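Local coordinates for protein designed CISK-PX domain (Synthetic construct, PDB 4OXW) that adopts the PX fold as a computational redesign of the CISK-PX domain and, like natural PX domains, probably binds phosphoinositides, at residues Y28-K33 / V41-S46; M8-P13 / K90-I95; Y49-K54 / E105-F110. All blocks are in the same frame, centred on the assembly; numbering follows the deposited sequence.

Interaction 1: Y28-K33 / V41-S46; sequences YKIKVK and VYRRYS. With SO4 (sulfate ion), chain B; SO4 (sulfate ion), chain C.
Lys29 puts CG anti to its backbone N (chi1 177°) and stays extended beyond it, while Tyr42 holds its ring carbon CG anti to the carbonyl carbon (chi1 -64°), and the two side chains run alongside each other in the same direction. The aliphatic part of the lysine does the touching: its CG lies 3.7 Å from Tyr42 CE1, and its CE 3.6 Å from Tyr42 OH. On the opposite face of the sheet, Ile30 CB packs 3.9 Å from Val41 CG2, and Ile30 CD1 touches Arg43 CG, the two side chains crossing at about a right angle. Two hydrogen-bonded pairs, Tyr28 with Arg43 and Ile30 with Val41, flank the non-hydrogen-bonded pair of Lys29 and Tyr42; Ile30 N to Val41 O is 2.8 Å. Arg43 O also lies in the plane of the Tyr28 ring, at its CD2 edge.

Beyond the ladder the chain turns into a helix with Arg44 at the N-cap position. Two sulfates, probably from the crystallisation liquor, bind here. Arg44 NH2 reaches O2 of the chain B sulfate at 2.7 Å, and Ser46 N donates to O3 of the same ion at 2.8 Å. The chain C sulfate takes bonds from Arg44 NH1 and NH2. An antiparallel beta hairpin delivering an arginine and a helix start to an oxyanion is consistent with the phosphoinositide-phosphate site of PX domains.

Interaction 2: M8-P13 / K90-I95; sequences MKVSIP and KYIQRI
Val10 drives its CG2 methyl against helix 78-96, and this is where the contact is tight. The methyl lies 3.7 Å from Gln93 CG and 3.8 Å from Gln93 CA, with Ile92 CG2 at 3.9 Å. It thus meets the helix where Ile92 and Gln93 join, while Gln93 slides past the valine in the opposite direction. With CG beside its own backbone N and the chain extended beyond it (chi2 175°), Gln93 carries its amide to the strand, where NE2 donates to Val10 O at 2.9 Å. The bond is straight, 168° at the hydrogen, and the acceptor lies almost in the amide plane of the glutamine; this bond would tend to hold the amide in that plane. Lys9 and Ser11 pair with strand 25-34, so the carbonyl of Val10 between them turns to the other edge of its strand, where Gln93 supplies a donor.

The packing is looser toward Ile12, whose CD1 stays 4.2 Å from Ile92 CG2, and Ser11 CB is no nearer than 4.4 Å to Gln93 NE2. On the solvent side, the CB of Lys9 points away from the helix, and those of the exposed Lys90 and Arg94 point away from the strand.

The segments 9-13 and 90-95 run nearly antiparallel (173°), their axes 7.8 Å apart at closest approach. The helix continues the polar row one and two turns back, where Glu89 accepts from Ile12 N and Lys85 donates to Pro13 O. Ile92 also touches Phe110 and Leu111, so this edge strand of the sheet and helix 78-96 meet beside helix 105-112.

Interaction 3: Y49-K54 / E105-F110; sequences YWLHKK and ELVVSF
Leu51 projects from helix 45-58 between Leu106 and Phe110 of helix 105-112, in an antiparallel helix pair belonging to the helical half of the PX fold. The segment axes lie 10.6 Å apart with their directions 167° from each other, and no hydrogen bond crosses the gap. With CG anti to the backbone N (chi1 171°), Leu51 points its branch at the facing helix, and its two methyls meet different partners. CD2 sits over the face of the Phe110 ring, 3.8 Å from its centroid and only 11° off the normal, a clear CH-pi contact. CD1 lies 3.9 Å from Leu106 CB and more distantly approaches Val107 CG2. An alanine in place of Leu51 would probably leave the Phe110 face without its CH-pi partner and open a gap beside Leu106 CB and Val107 CG2.

Leu106 answers with its own fork: CD1 lies 3.8 Å from Lys54 CB, whereas CD2 meets Trp50 CZ3 at 3.9 Å, the two side chains crossing at about a right angle. Leu51 and Leu106 slide past each other, each inserted between residues of the facing helix.

Further out, the Phe110 ring is held by an edge-to-face contact with Phe48 and by packing against Ile92. Val107 rests on Leu55 and Ile95, and the backbone N of Leu106 is hydrogen-bonded to Asp104 OD2. On the exposed side, where Trp50 lies, Lys54 CG, set beside its own backbone N by chi1, stands 3.6 Å above the plane of the Trp50 ring, offset toward the edge of the ring.

Interactions 1 and 2 share the antiparallel sheet: Lys31 N to Ser11 O and Lys33 N to Lys9 O, both 2.8 Å, join strands 25-34 and 9-18, and the contact centres lie about 9 Å apart. Interaction 3 pairs helices 45-58 and 105-112. It meets interaction 1 where Arg43 NH2 reaches Phe110 O at 2.9 Å and Ile30 CD1 packs 3.6 Å from Phe110 CE2. It meets interaction 2 through Tyr91 OH and His52 ND1, 2.7 Å apart in a probable hydrogen bond. Phe110 thus touches residues of all three contacts. Helix 45-58 links the sulfate site at its start, in interaction 1, to the helix pair of interaction 3.

Interaction 1: Y28-K33 / V41-S46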
loop_
_atom_site.group_PDB
_atom_site.type_symbol
_atom_site.label_atom_id
_atom_site.label_comp_id
_atom_site.label_asym_id
_atom_site.label_seq_id
_atom_site.Cartn_x
_atom_site.Cartn_y
_atom_site.Cartn_z
ATOM N N TYR A 28 -5.342 -4.012 -2.685
ATOM C CA TYR A 28 -5.789 -2.761 -2.095
ATOM C C TYR A 28 -5.796 -1.743 -3.209
ATOM O O TYR A 28 -4.823 -1.645 -3.943
ATOM C CB TYR A 28 -4.859 -2.309 -0.910
ATOM C CG TYR A 28 -4.919 -3.340 0.214
ATOM C CD1 TYR A 28 -5.895 -3.265 1.199
ATOM C CD2 TYR A 28 -4.080 -4.430 0.225
ATOM C CE1 TYR A 28 -6.030 -4.234 2.175
ATOM C CE2 TYR A 28 -4.186 -5.415 1.206
ATOM C CZ TYR A 28 -5.207 -5.337 2.170
ATOM O OH TYR A 28 -5.376 -6.308 3.179
ATOM N N LYS A 29 -6.920 -1.048 -3.369
ATOM C CA LYS A 29 -7.053 -0.027 -4.390
ATOM C C LYS A 29 -6.543 1.305 -3.843
ATOM O O LYS A 29 -7.141 1.875 -2.936
ATOM C CB LYS A 29 -8.529 0.087 -4.793
ATOM C CG LYS A 29 -8.768 1.185 -5.790
ATOM C CD LYS A 29 -10.234 1.311 -6.160
ATOM C CE LYS A 29 -10.375 2.292 -7.324
ATOM N NZ LYS A 29 -11.816 2.531 -7.679
ATOM N N ILE A 30 -5.409 1.777 -4.361
ATOM C CA ILE A 30 -4.855 3.064 -3.953
ATOM C C ILE A 30 -5.314 4.144 -4.973
ATOM O O ILE A 30 -5.001 4.049 -6.172
ATOM C CB ILE A 30 -3.334 3.060 -3.888
ATOM C CG1 ILE A 30 -2.805 1.814 -3.128
ATOM C CG2 ILE A 30 -2.824 4.379 -3.284
ATOM C CD1 ILE A 30 -1.301 1.671 -3.179
ATOM N N LYS A 31 -6.055 5.124 -4.485
ATOM C CA LYS A 31 -6.480 6.293 -5.288
ATOM C C LYS A 31 -5.419 7.380 -5.115
ATOM O O LYS A 31 -5.011 7.692 -3.991
ATOM C CB LYS A 31 -7.864 6.803 -4.836
ATOM C CG LYS A 31 -9.009 5.907 -5.305
ATOM C CD LYS A 31 -10.387 6.419 -4.891
ATOM C CE LYS A 31 -10.542 7.935 -4.988
ATOM N NZ LYS A 31 -11.944 8.343 -4.643
ATOM N N VAL A 32 -4.917 7.899 -6.238
ATOM C CA VAL A 32 -3.792 8.816 -6.244
ATOM C C VAL A 32 -4.281 10.080 -6.956
ATOM O O VAL A 32 -4.890 9.987 -7.999
ATOM C CB VAL A 32 -2.585 8.239 -6.973
ATOM C CG1 VAL A 32 -1.399 9.204 -6.916
ATOM C CG2 VAL A 32 -2.197 6.880 -6.415
ATOM N N LYS A 33 -4.105 11.236 -6.316
ATOM C CA LYS A 33 -4.460 12.543 -6.910
ATOM C C LYS A 33 -3.253 13.459 -6.935
ATOM O O LYS A 33 -2.448 13.509 -5.995
ATOM C CB LYS A 33 -5.573 13.167 -6.081
ATOM C CG LYS A 33 -6.849 12.386 -6.192
ATOM C CD LYS A 33 -7.770 12.608 -5.015
ATOM C CE LYS A 33 -8.545 13.908 -5.134
ATOM N NZ LYS A 33 -9.823 13.813 -4.366
ATOM N N VAL A 41 -4.193 2.483 -8.525
ATOM C CA VAL A 41 -3.322 1.346 -8.740
ATOM C C VAL A 41 -3.797 0.322 -7.728
ATOM O O VAL A 41 -4.386 0.667 -6.690
ATOM C CB VAL A 41 -1.815 1.632 -8.553
ATOM C CG1 VAL A 41 -1.354 2.624 -9.650
ATOM C CG2 VAL A 41 -1.505 2.171 -7.165
ATOM N N TYR A 42 -3.505 -0.929 -8.023
ATOM C CA TYR A 42 -3.871 -1.987 -7.115
ATOM C C TYR A 42 -2.627 -2.673 -6.623
ATOM O O TYR A 42 -1.786 -3.074 -7.444
ATOM C CB TYR A 42 -4.758 -3.003 -7.867
ATOM C CG TYR A 42 -6.033 -2.381 -8.289
ATOM C CD1 TYR A 42 -7.139 -2.481 -7.515
ATOM C CD2 TYR A 42 -6.092 -1.616 -9.439
ATOM C CE1 TYR A 42 -8.311 -1.867 -7.896
ATOM C CE2 TYR A 42 -7.248 -0.990 -9.821
ATOM C CZ TYR A 42 -8.364 -1.134 -9.040
ATOM O OH TYR A 42 -9.544 -0.517 -9.394
ATOM N N ARG A 43 -2.522 -2.907 -5.318
ATOM C CA ARG A 43 -1.322 -3.484 -4.722
ATOM C C ARG A 43 -1.651 -4.456 -3.627
ATOM O O ARG A 43 -2.499 -4.209 -2.766
ATOM C CB ARG A 43 -0.401 -2.383 -4.132
ATOM C CG ARG A 43 0.039 -1.382 -5.188
ATOM C CD ARG A 43 1.129 -1.973 -6.108
ATOM N NE ARG A 43 1.551 -0.961 -7.078
ATOM C CZ ARG A 43 1.312 -0.980 -8.364
ATOM N NH1 ARG A 43 0.638 -1.979 -8.931
ATOM N NH2 ARG A 43 1.742 0.019 -9.132
ATOM N N ARG A 44 -0.921 -5.544 -3.601
ATOM C CA ARG A 44 -1.027 -6.526 -2.510
ATOM C C ARG A 44 -0.187 -6.134 -1.319
ATOM O O ARG A 44 0.758 -5.346 -1.449
ATOM C CB ARG A 44 -0.503 -7.929 -3.016
ATOM C CG ARG A 44 -1.221 -8.499 -4.189
ATOM C CD ARG A 44 -0.396 -9.649 -4.776
ATOM N NE ARG A 44 -0.213 -10.689 -3.772
ATOM C CZ ARG A 44 0.786 -11.565 -3.782
ATOM N NH1 ARG A 44 1.699 -11.539 -4.759
ATOM N NH2 ARG A 44 0.868 -12.489 -2.832
ATOM N N TYR A 45 -0.464 -6.711 -0.157
ATOM C CA TYR A 45 0.345 -6.470 1.025
ATOM C C TYR A 45 1.812 -6.754 0.732
ATOM O O TYR A 45 2.703 -6.014 1.158
ATOM C CB TYR A 45 -0.070 -7.343 2.231
ATOM C CG TYR A 45 0.837 -7.161 3.418
ATOM C CD1 TYR A 45 0.686 -6.085 4.294
ATOM C CD2 TYR A 45 1.868 -8.074 3.700
ATOM C CE1 TYR A 45 1.525 -5.912 5.384
ATOM C CE2 TYR A 45 2.702 -7.886 4.767
ATOM C CZ TYR A 45 2.558 -6.808 5.602
ATOM O OH TYR A 45 3.383 -6.630 6.687
ATOM N N SER A 46 2.079 -7.823 -0.008
ATOM C CA SER A 46 3.483 -8.192 -0.314
ATOM C C SER A 46 4.162 -7.141 -1.165
ATOM O O SER A 46 5.384 -6.998 -1.094
ATOM C CB SER A 46 3.564 -9.551 -0.994
ATOM O OG SER A 46 2.823 -9.599 -2.187
HETATM S S SO4 B . -0.319 -11.113 0.121
HETATM O O1 SO4 B . -1.531 -10.753 0.938
HETATM O O2 SO4 B . -0.864 -12.148 -0.813
HETATM O O3 SO4 B . 0.439 -10.024 -0.535
HETATM O O4 SO4 B . 0.651 -11.658 1.080
HETATM S S SO4 C . 4.311 -14.409 -3.745
HETATM O O1 SO4 C . 3.124 -14.607 -2.876
HETATM O O2 SO4 C . 4.472 -15.568 -4.665
HETATM O O3 SO4 C . 4.156 -13.183 -4.585
HETATM O O4 SO4 C . 5.524 -14.267 -2.905
#

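Interaction 2: M8-P13 / K90-I95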
loop_
_atom_site.group_PDB
_atom_site.type_symbol
_atom_site.label_atom_id
_atom_site.label_comp_id
_atom_site.label_asym_id
_atom_site.label_seq_id
_atom_site.Cartn_x
_atom_site.Cartn_y
_atom_site.Cartn_z
ATOM N N MET A 8 0.821 15.484 -3.796
ATOM C CA MET A 8 0.213 14.142 -4.054
ATOM C C MET A 8 -0.625 13.662 -2.868
ATOM O O MET A 8 -0.134 13.591 -1.740
ATOM C CB MET A 8 1.297 13.123 -4.388
ATOM C CG MET A 8 0.767 11.766 -4.824
ATOM S SD MET A 8 2.004 10.803 -5.724
ATOM C CE MET A 8 2.204 11.789 -7.206
ATOM N N LYS A 9 -1.889 13.337 -3.140
ATOM C CA LYS A 9 -2.858 12.946 -2.117
ATOM C C LYS A 9 -3.133 11.472 -2.432
ATOM O O LYS A 9 -3.367 11.161 -3.593
ATOM C CB LYS A 9 -4.137 13.778 -2.288
ATOM C CG LYS A 9 -4.943 13.995 -1.024
ATOM C CD LYS A 9 -5.626 15.364 -1.003
ATOM C CE LYS A 9 -6.999 15.326 -1.664
ATOM N NZ LYS A 9 -7.426 16.652 -2.195
ATOM N N VAL A 10 -3.035 10.584 -1.426
ATOM C CA VAL A 10 -3.330 9.157 -1.608
ATOM C C VAL A 10 -4.340 8.653 -0.593
ATOM O O VAL A 10 -4.442 9.192 0.515
ATOM C CB VAL A 10 -2.062 8.295 -1.532
ATOM C CG1 VAL A 10 -1.135 8.680 -2.677
ATOM C CG2 VAL A 10 -1.346 8.502 -0.199
ATOM N N SER A 11 -5.116 7.651 -0.974
ATOM C CA SER A 11 -6.067 7.008 -0.066
ATOM C C SER A 11 -6.305 5.582 -0.549
ATOM O O SER A 11 -5.892 5.225 -1.647
ATOM C CB SER A 11 -7.419 7.752 -0.020
ATOM O OG SER A 11 -8.055 7.780 -1.294
ATOM N N ILE A 12 -6.859 4.746 0.330
ATOM C CA ILE A 12 -7.183 3.370 0.011
ATOM C C ILE A 12 -8.636 3.099 0.395
ATOM O O ILE A 12 -8.947 2.699 1.541
ATOM C CB ILE A 12 -6.232 2.354 0.719
ATOM C CG1 ILE A 12 -4.783 2.712 0.433
ATOM C CG2 ILE A 12 -6.542 0.943 0.220
ATOM C CD1 ILE A 12 -3.786 1.765 1.085
ATOM N N PRO A 13 -9.550 3.374 -0.554
ATOM C CA PRO A 13 -10.984 3.281 -0.249
ATOM C C PRO A 13 -11.458 1.855 -0.016
ATOM O O PRO A 13 -12.360 1.621 0.808
ATOM C CB PRO A 13 -11.635 3.885 -1.501
ATOM C CG PRO A 13 -10.590 3.836 -2.568
ATOM C CD PRO A 13 -9.303 4.050 -1.832
ATOM N N LYS A 90 -2.608 4.722 6.107
ATOM C CA LYS A 90 -1.792 5.639 6.943
ATOM C C LYS A 90 -0.337 5.530 6.520
ATOM O O LYS A 90 0.384 6.540 6.383
ATOM C CB LYS A 90 -1.970 5.281 8.432
ATOM C CG LYS A 90 -1.070 6.097 9.340
ATOM C CD LYS A 90 -1.505 5.917 10.792
ATOM C CE LYS A 90 -0.426 6.375 11.772
ATOM N NZ LYS A 90 -0.761 6.054 13.199
ATOM N N TYR A 91 0.126 4.303 6.257
ATOM C CA TYR A 91 1.519 4.092 5.821
ATOM C C TYR A 91 1.869 4.862 4.536
ATOM O O TYR A 91 2.820 5.657 4.493
ATOM C CB TYR A 91 1.766 2.617 5.587
ATOM C CG TYR A 91 3.171 2.285 5.123
ATOM C CD1 TYR A 91 4.204 2.139 6.048
ATOM C CD2 TYR A 91 3.452 2.073 3.777
ATOM C CE1 TYR A 91 5.501 1.860 5.629
ATOM C CE2 TYR A 91 4.729 1.765 3.342
ATOM C CZ TYR A 91 5.758 1.681 4.264
ATOM O OH TYR A 91 7.014 1.389 3.806
ATOM N N ILE A 92 1.081 4.631 3.487
ATOM C CA ILE A 92 1.384 5.247 2.208
ATOM C C ILE A 92 1.166 6.775 2.273
ATOM O O ILE A 92 1.909 7.539 1.628
ATOM C CB ILE A 92 0.665 4.542 1.020
ATOM C CG1 ILE A 92 1.296 4.968 -0.309
ATOM C CG2 ILE A 92 -0.839 4.818 1.027
ATOM C CD1 ILE A 92 2.754 4.588 -0.516
ATOM N N GLN A 93 0.212 7.217 3.083
ATOM C CA GLN A 93 0.030 8.699 3.299
ATOM C C GLN A 93 1.260 9.303 3.943
ATOM O O GLN A 93 1.701 10.410 3.575
ATOM C CB GLN A 93 -1.242 8.983 4.112
ATOM C CG GLN A 93 -2.496 8.749 3.328
ATOM C CD GLN A 93 -3.792 8.891 4.112
ATOM O OE1 GLN A 93 -3.804 8.897 5.334
ATOM N NE2 GLN A 93 -4.906 9.001 3.388
ATOM N N ARG A 94 1.815 8.585 4.917
ATOM C CA ARG A 94 3.014 9.052 5.571
ATOM C C ARG A 94 4.171 9.085 4.618
ATOM O O ARG A 94 4.976 10.011 4.653
ATOM C CB ARG A 94 3.319 8.169 6.746
ATOM C CG ARG A 94 2.488 8.504 7.956
ATOM C CD ARG A 94 3.202 9.588 8.770
ATOM N NE ARG A 94 2.377 10.197 9.820
ATOM C CZ ARG A 94 1.823 9.531 10.833
ATOM N NH1 ARG A 94 1.971 8.207 10.937
ATOM N NH2 ARG A 94 1.098 10.193 11.730
ATOM N N ILE A 95 4.312 8.067 3.772
ATOM C CA ILE A 95 5.362 8.095 2.775
ATOM C C ILE A 95 5.273 9.327 1.878
ATOM O O ILE A 95 6.282 10.008 1.669
ATOM C CB ILE A 95 5.328 6.802 1.904
ATOM C CG1 ILE A 95 5.715 5.603 2.749
ATOM C CG2 ILE A 95 6.188 6.967 0.651
ATOM C CD1 ILE A 95 7.173 5.450 3.028
#

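Interaction 3: Y49-K54 / E105-F110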
loop_
_atom_site.group_PDB
_atom_site.type_symbol
_atom_site.label_atom_id
_atom_site.label_comp_id
_atom_site.label_asym_id
_atom_site.label_seq_id
_atom_site.Cartn_x
_atom_site.Cartn_y
_atom_site.Cartn_z
ATOM N N TYR A 49 5.172 -4.592 1.339
ATOM C CA TYR A 49 6.261 -5.126 2.147
ATOM C C TYR A 49 7.615 -5.003 1.420
ATOM O O TYR A 49 8.596 -4.588 2.030
ATOM C CB TYR A 49 5.963 -6.585 2.467
ATOM C CG TYR A 49 6.939 -7.218 3.433
ATOM C CD1 TYR A 49 6.723 -7.171 4.802
ATOM C CD2 TYR A 49 8.036 -7.887 2.952
ATOM C CE1 TYR A 49 7.624 -7.740 5.682
ATOM C CE2 TYR A 49 8.925 -8.479 3.815
ATOM C CZ TYR A 49 8.716 -8.401 5.166
ATOM O OH TYR A 49 9.624 -9.016 5.999
ATOM N N TRP A 50 7.633 -5.334 0.134
ATOM C CA TRP A 50 8.828 -5.177 -0.694
ATOM C C TRP A 50 9.241 -3.693 -0.767
ATOM O O TRP A 50 10.432 -3.382 -0.558
ATOM C CB TRP A 50 8.622 -5.753 -2.098
ATOM C CG TRP A 50 9.921 -5.943 -2.871
ATOM C CD1 TRP A 50 10.733 -7.042 -2.860
ATOM C CD2 TRP A 50 10.530 -5.002 -3.742
ATOM N NE1 TRP A 50 11.830 -6.828 -3.676
ATOM C CE2 TRP A 50 11.722 -5.593 -4.244
ATOM C CE3 TRP A 50 10.197 -3.716 -4.147
ATOM C CZ2 TRP A 50 12.565 -4.931 -5.115
ATOM C CZ3 TRP A 50 11.020 -3.070 -5.028
ATOM C CH2 TRP A 50 12.202 -3.676 -5.501
ATOM N N LEU A 51 8.278 -2.798 -1.032
ATOM C CA LEU A 51 8.551 -1.359 -1.081
ATOM C C LEU A 51 9.206 -0.929 0.241
ATOM O O LEU A 51 10.229 -0.223 0.273
ATOM C CB LEU A 51 7.254 -0.577 -1.283
ATOM C CG LEU A 51 7.441 0.921 -1.133
ATOM C CD1 LEU A 51 8.264 1.446 -2.305
ATOM C CD2 LEU A 51 6.086 1.590 -1.076
ATOM N N HIS A 52 8.613 -1.354 1.357
ATOM C CA HIS A 52 9.087 -0.978 2.663
ATOM C C HIS A 52 10.518 -1.416 2.905
ATOM O O HIS A 52 11.352 -0.641 3.370
ATOM C CB HIS A 52 8.224 -1.664 3.680
ATOM C CG HIS A 52 8.583 -1.340 5.079
ATOM N ND1 HIS A 52 8.404 -0.078 5.615
ATOM C CD2 HIS A 52 9.089 -2.108 6.068
ATOM C CE1 HIS A 52 8.785 -0.093 6.876
ATOM N NE2 HIS A 52 9.214 -1.308 7.171
ATOM N N LYS A 53 10.813 -2.667 2.587
ATOM C CA LYS A 53 12.167 -3.179 2.846
ATOM C C LYS A 53 13.191 -2.391 2.027
ATOM O O LYS A 53 14.260 -2.053 2.543
ATOM C CB LYS A 53 12.244 -4.670 2.527
ATOM C CG LYS A 53 11.568 -5.567 3.560
ATOM C CD LYS A 53 12.144 -5.414 4.965
ATOM C CE LYS A 53 11.383 -6.269 5.964
ATOM N NZ LYS A 53 11.522 -5.770 7.361
ATOM N N LYS A 54 12.862 -2.047 0.791
ATOM C CA LYS A 54 13.814 -1.323 -0.076
ATOM C C LYS A 54 13.925 0.123 0.314
ATOM O O LYS A 54 15.008 0.678 0.285
ATOM C CB LYS A 54 13.437 -1.456 -1.552
ATOM C CG LYS A 54 13.463 -2.893 -2.019
ATOM C CD LYS A 54 14.744 -3.590 -1.538
ATOM C CE LYS A 54 15.148 -4.765 -2.401
ATOM N NZ LYS A 54 15.897 -5.832 -1.672
ATOM N N GLU A 105 12.199 6.911 -6.953
ATOM C CA GLU A 105 11.787 6.109 -8.089
ATOM C C GLU A 105 10.925 4.884 -7.664
ATOM O O GLU A 105 10.034 4.457 -8.409
ATOM C CB GLU A 105 12.999 5.646 -8.888
ATOM C CG GLU A 105 13.644 6.781 -9.678
ATOM C CD GLU A 105 15.034 6.448 -10.208
ATOM O OE1 GLU A 105 15.349 5.246 -10.396
ATOM O OE2 GLU A 105 15.810 7.405 -10.445
ATOM N N LEU A 106 11.216 4.340 -6.501
ATOM C CA LEU A 106 10.449 3.172 -6.010
ATOM C C LEU A 106 9.035 3.570 -5.756
ATOM O O LEU A 106 8.103 2.839 -6.077
ATOM C CB LEU A 106 11.051 2.609 -4.728
ATOM C CG LEU A 106 12.380 1.908 -4.912
ATOM C CD1 LEU A 106 13.059 1.732 -3.570
ATOM C CD2 LEU A 106 12.172 0.595 -5.621
ATOM N N VAL A 107 8.859 4.716 -5.124
ATOM C CA VAL A 107 7.538 5.160 -4.769
ATOM C C VAL A 107 6.784 5.598 -5.999
ATOM O O VAL A 107 5.608 5.306 -6.152
ATOM C CB VAL A 107 7.628 6.287 -3.739
ATOM C CG1 VAL A 107 6.233 6.856 -3.466
ATOM C CG2 VAL A 107 8.277 5.741 -2.462
ATOM N N VAL A 108 7.447 6.326 -6.905
ATOM C CA VAL A 108 6.803 6.738 -8.132
ATOM C C VAL A 108 6.270 5.520 -8.899
ATOM O O VAL A 108 5.121 5.517 -9.349
ATOM C CB VAL A 108 7.786 7.558 -9.007
ATOM C CG1 VAL A 108 7.235 7.791 -10.400
ATOM C CG2 VAL A 108 8.059 8.894 -8.316
ATOM N N SER A 109 7.080 4.484 -8.969
ATOM C CA SER A 109 6.669 3.251 -9.625
ATOM C C SER A 109 5.480 2.594 -8.865
ATOM O O SER A 109 4.424 2.225 -9.484
ATOM C CB SER A 109 7.848 2.296 -9.726
ATOM O OG SER A 109 7.420 1.017 -10.224
ATOM N N PHE A 110 5.628 2.516 -7.543
ATOM C CA PHE A 110 4.599 1.893 -6.683
ATOM C C PHE A 110 3.258 2.530 -6.942
ATOM O O PHE A 110 2.224 1.857 -7.007
ATOM C CB PHE A 110 4.988 1.992 -5.223
ATOM C CG PHE A 110 4.055 1.253 -4.303
ATOM C CD1 PHE A 110 4.186 -0.113 -4.136
ATOM C CD2 PHE A 110 3.080 1.941 -3.572
ATOM C CE1 PHE A 110 3.354 -0.797 -3.282
ATOM C CE2 PHE A 110 2.268 1.265 -2.675
ATOM C CZ PHE A 110 2.416 -0.111 -2.536
#